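Local coordinates for 4-phosphoerythronate dehydrogenase (Lactobacillus jensenii, PDB 4PRK) that catalyses the NAD-dependent interconversion of D-lactate and pyruvate as a D-lactate dehydrogenase of the D-isomer-specific 2-hydroxyacid dehydrogenase family, at the interface of chains A and B. Numbering follows the deposited sequence. Chains: chain A/B, 4-phosphoerythronate dehydrogenase.

The interface of chains A and B. Residues chain A 119, 124, 128, 134-135, 139; chain B 294-296, 299.
The ring of A:Phe124, from helix 121-129, meets the pyrrolidine of B:Pro294 at the apolar centre of one patch of a two-fold symmetric interface, likely the dimer interface of the D-2-hydroxyacid dehydrogenase family and probably formed between the Rossmann-type NAD-binding domains. The two side chains cross at about a right angle, CD1 of the phenylalanine lying 3.5 Å from the proline CG. The phenylalanine CG stands anti to its own carbonyl carbon (chi1 -79°), which carries the ring off the helix toward chain B. One face of that ring takes CD1 of A:Leu139 from the same chain; over the opposite face, toward the rim, sits the hydroxyl OG of B:Ser296, 3.3 Å from CZ. The serine CB packs beside it, so the ring is sandwiched between its own chain and the partner loop. An alanine in place of A:Phe124 would probably open a gap between A:Leu139 and B:Ser296 and strip B:Pro294 of its aromatic partner. Farther along the helix, the thioether SD of A:Met128 reaches the proline CD at 4.0 Å, extending the greasy patch.

On the other flank, A:Asn135 and B:Phe299 run alongside one another, antiparallel, with amide and ring planes 21° apart. The asparagine CB lies over the phenylalanine face, 3.8 Å from the ring centroid, a CH-pi contact. B:Phe299 points its CG anti to the backbone N (chi1 -167°), and its ring atom CE2 comes within 3.4 Å of the backbone carbonyl O of A:Asn135. At the polar rim the guanidinium of A:Arg119 presents its edge to B:Ser296, NH2 standing 3.3 Å from the carbonyl O in the guanidinium plane, a polar approach, not a hydrogen bond.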
ATOM      1  N   ARG A 119      10.329  -5.875  17.689  1.00 26.09           N
ATOM      2  CA  ARG A 119      10.015  -7.243  18.062  1.00 26.56           C
ATOM      3  C   ARG A 119      10.958  -7.796  19.174  1.00 28.11           C
ATOM      4  O   ARG A 119      10.777  -8.962  19.641  1.00 25.02           O
ATOM      5  CB  ARG A 119      10.073  -8.135  16.795  1.00 27.24           C
ATOM      6  CG  ARG A 119       9.040  -7.760  15.716  1.00 29.36           C
ATOM      7  CD  ARG A 119       7.595  -7.662  16.251  1.00 29.14           C
ATOM      8  NE  ARG A 119       7.182  -8.924  16.890  1.00 29.80           N
ATOM      9  CZ  ARG A 119       6.106  -9.679  16.584  1.00 30.09           C
ATOM     10  NH1 ARG A 119       5.227  -9.351  15.649  1.00 31.34           N
ATOM     11  NH2 ARG A 119       5.868 -10.783  17.287  1.00 31.88           N
ATOM     12  N   PHE A 124      15.207 -11.242  23.208  1.00 32.81           N
ATOM     13  CA  PHE A 124      14.876 -12.658  23.349  1.00 33.31           C
ATOM     14  C   PHE A 124      16.158 -13.472  23.232  1.00 33.22           C
ATOM     15  O   PHE A 124      16.318 -14.449  23.948  1.00 32.59           O
ATOM     16  CB  PHE A 124      13.933 -13.181  22.278  1.00 31.42           C
ATOM     17  CG  PHE A 124      12.503 -12.851  22.496  1.00 33.76           C
ATOM     18  CD1 PHE A 124      11.747 -13.588  23.402  1.00 35.03           C
ATOM     19  CD2 PHE A 124      11.884 -11.848  21.739  1.00 32.46           C
ATOM     20  CE1 PHE A 124      10.418 -13.309  23.579  1.00 35.37           C
ATOM     21  CE2 PHE A 124      10.554 -11.573  21.905  1.00 31.61           C
ATOM     22  CZ  PHE A 124       9.813 -12.313  22.815  1.00 33.87           C
ATOM     23  N   MET A 128      17.683 -16.139  25.826  1.00 39.45           N
ATOM     24  CA  MET A 128      17.836 -17.535  25.484  1.00 36.61           C
ATOM     25  C   MET A 128      19.252 -17.961  25.758  1.00 37.84           C
ATOM     26  O   MET A 128      19.480 -19.057  26.254  1.00 39.85           O
ATOM     27  CB  MET A 128      17.457 -17.765  24.034  1.00 36.18           C
ATOM     28  CG  MET A 128      15.965 -17.561  23.810  1.00 35.27           C
ATOM     29  SD  MET A 128      15.544 -17.047  22.131  1.00 35.88           S
ATOM     30  CE  MET A 128      15.472 -18.631  21.272  1.00 34.11           C
ATOM     31  N   THR A 134      11.237 -18.026  27.967  1.00 35.16           N
ATOM     32  CA  THR A 134       9.861 -17.666  28.281  1.00 37.85           C
ATOM     33  C   THR A 134       9.384 -16.481  27.432  1.00 36.70           C
ATOM     34  O   THR A 134      10.099 -16.013  26.541  1.00 34.16           O
ATOM     35  CB  THR A 134       9.659 -17.364  29.792  1.00 39.90           C
ATOM     36  OG1 THR A 134      10.536 -16.322  30.181  1.00 38.56           O
ATOM     37  CG2 THR A 134       9.954 -18.606  30.671  1.00 42.65           C
ATOM     38  N   ASN A 135       8.148 -16.049  27.703  1.00 36.51           N
ATOM     39  CA  ASN A 135       7.585 -14.833  27.138  1.00 36.96           C
ATOM     40  C   ASN A 135       7.156 -13.873  28.235  1.00 37.61           C
ATOM     41  O   ASN A 135       5.959 -13.603  28.373  1.00 36.52           O
ATOM     42  CB  ASN A 135       6.360 -15.136  26.256  1.00 40.14           C
ATOM     43  CG  ASN A 135       6.696 -15.947  25.007  1.00 39.79           C
ATOM     44  OD1 ASN A 135       7.865 -16.196  24.662  1.00 43.72           O
ATOM     45  ND2 ASN A 135       5.666 -16.360  24.328  1.00 38.31           N
ATOM     46  N   LEU A 139       9.214  -8.278  27.396  1.00 31.20           N
ATOM     47  CA  LEU A 139       9.482  -8.531  25.995  1.00 30.15           C
ATOM     48  C   LEU A 139       8.219  -8.598  25.091  1.00 30.94           C
ATOM     49  O   LEU A 139       8.287  -9.084  23.965  1.00 30.32           O
ATOM     50  CB  LEU A 139      10.207  -9.874  25.887  1.00 31.19           C
ATOM     51  CG  LEU A 139      11.558  -9.922  26.634  1.00 33.40           C
ATOM     52  CD1 LEU A 139      12.350 -11.156  26.253  1.00 36.76           C
ATOM     53  CD2 LEU A 139      12.353  -8.654  26.344  1.00 36.39           C
TER
ATOM     54  N   PRO B 294      11.625 -17.738  20.601  1.00 31.67           N
ATOM     55  CA  PRO B 294      10.993 -18.818  21.340  1.00 32.94           C
ATOM     56  C   PRO B 294       9.480 -18.783  21.154  1.00 34.74           C
ATOM     57  O   PRO B 294       8.733 -18.451  22.087  1.00 37.77           O
ATOM     58  CB  PRO B 294      11.410 -18.515  22.769  1.00 32.95           C
ATOM     59  CG  PRO B 294      11.432 -17.025  22.834  1.00 33.46           C
ATOM     60  CD  PRO B 294      11.690 -16.519  21.411  1.00 34.19           C
ATOM     61  N   HIS B 295       9.061 -19.090  19.924  1.00 38.11           N
ATOM     62  CA  HIS B 295       7.660 -19.110  19.505  1.00 38.06           C
ATOM     63  C   HIS B 295       6.916 -17.877  19.964  1.00 34.65           C
ATOM     64  O   HIS B 295       5.801 -17.975  20.438  1.00 36.59           O
ATOM     65  CB  HIS B 295       6.944 -20.384  19.980  1.00 43.34           C
ATOM     66  CG  HIS B 295       6.129 -21.040  18.917  1.00 47.29           C
ATOM     67  ND1 HIS B 295       5.186 -20.362  18.165  1.00 53.17           N
ATOM     68  CD2 HIS B 295       6.122 -22.311  18.464  1.00 46.13           C
ATOM     69  CE1 HIS B 295       4.641 -21.186  17.292  1.00 46.77           C
ATOM     70  NE2 HIS B 295       5.191 -22.376  17.455  1.00 51.25           N
ATOM     71  N   SER B 296       7.504 -16.701  19.760  1.00 31.90           N
ATOM     72  CA  SER B 296       6.892 -15.467  20.227  1.00 33.64           C
ATOM     73  C   SER B 296       6.280 -14.568  19.133  1.00 33.91           C
ATOM     74  O   SER B 296       6.010 -13.364  19.376  1.00 32.33           O
ATOM     75  CB  SER B 296       7.924 -14.668  21.032  1.00 33.84           C
ATOM     76  OG  SER B 296       9.006 -14.200  20.225  1.00 33.60           O
ATOM     77  N   PHE B 299       3.302 -12.796  20.073  1.00 30.59           N
ATOM     78  CA  PHE B 299       3.342 -12.117  21.363  1.00 29.30           C
ATOM     79  C   PHE B 299       3.246 -10.567  21.273  1.00 29.99           C
ATOM     80  O   PHE B 299       4.238  -9.824  21.481  1.00 30.22           O
ATOM     81  CB  PHE B 299       4.602 -12.592  22.124  1.00 31.24           C
ATOM     82  CG  PHE B 299       4.642 -12.216  23.596  1.00 30.72           C
ATOM     83  CD1 PHE B 299       3.495 -12.181  24.378  1.00 34.46           C
ATOM     84  CD2 PHE B 299       5.847 -11.996  24.217  1.00 32.08           C
ATOM     85  CE1 PHE B 299       3.547 -11.839  25.721  1.00 32.66           C
ATOM     86  CE2 PHE B 299       5.911 -11.668  25.558  1.00 31.86           C
ATOM     87  CZ  PHE B 299       4.758 -11.593  26.307  1.00 32.80           C
TER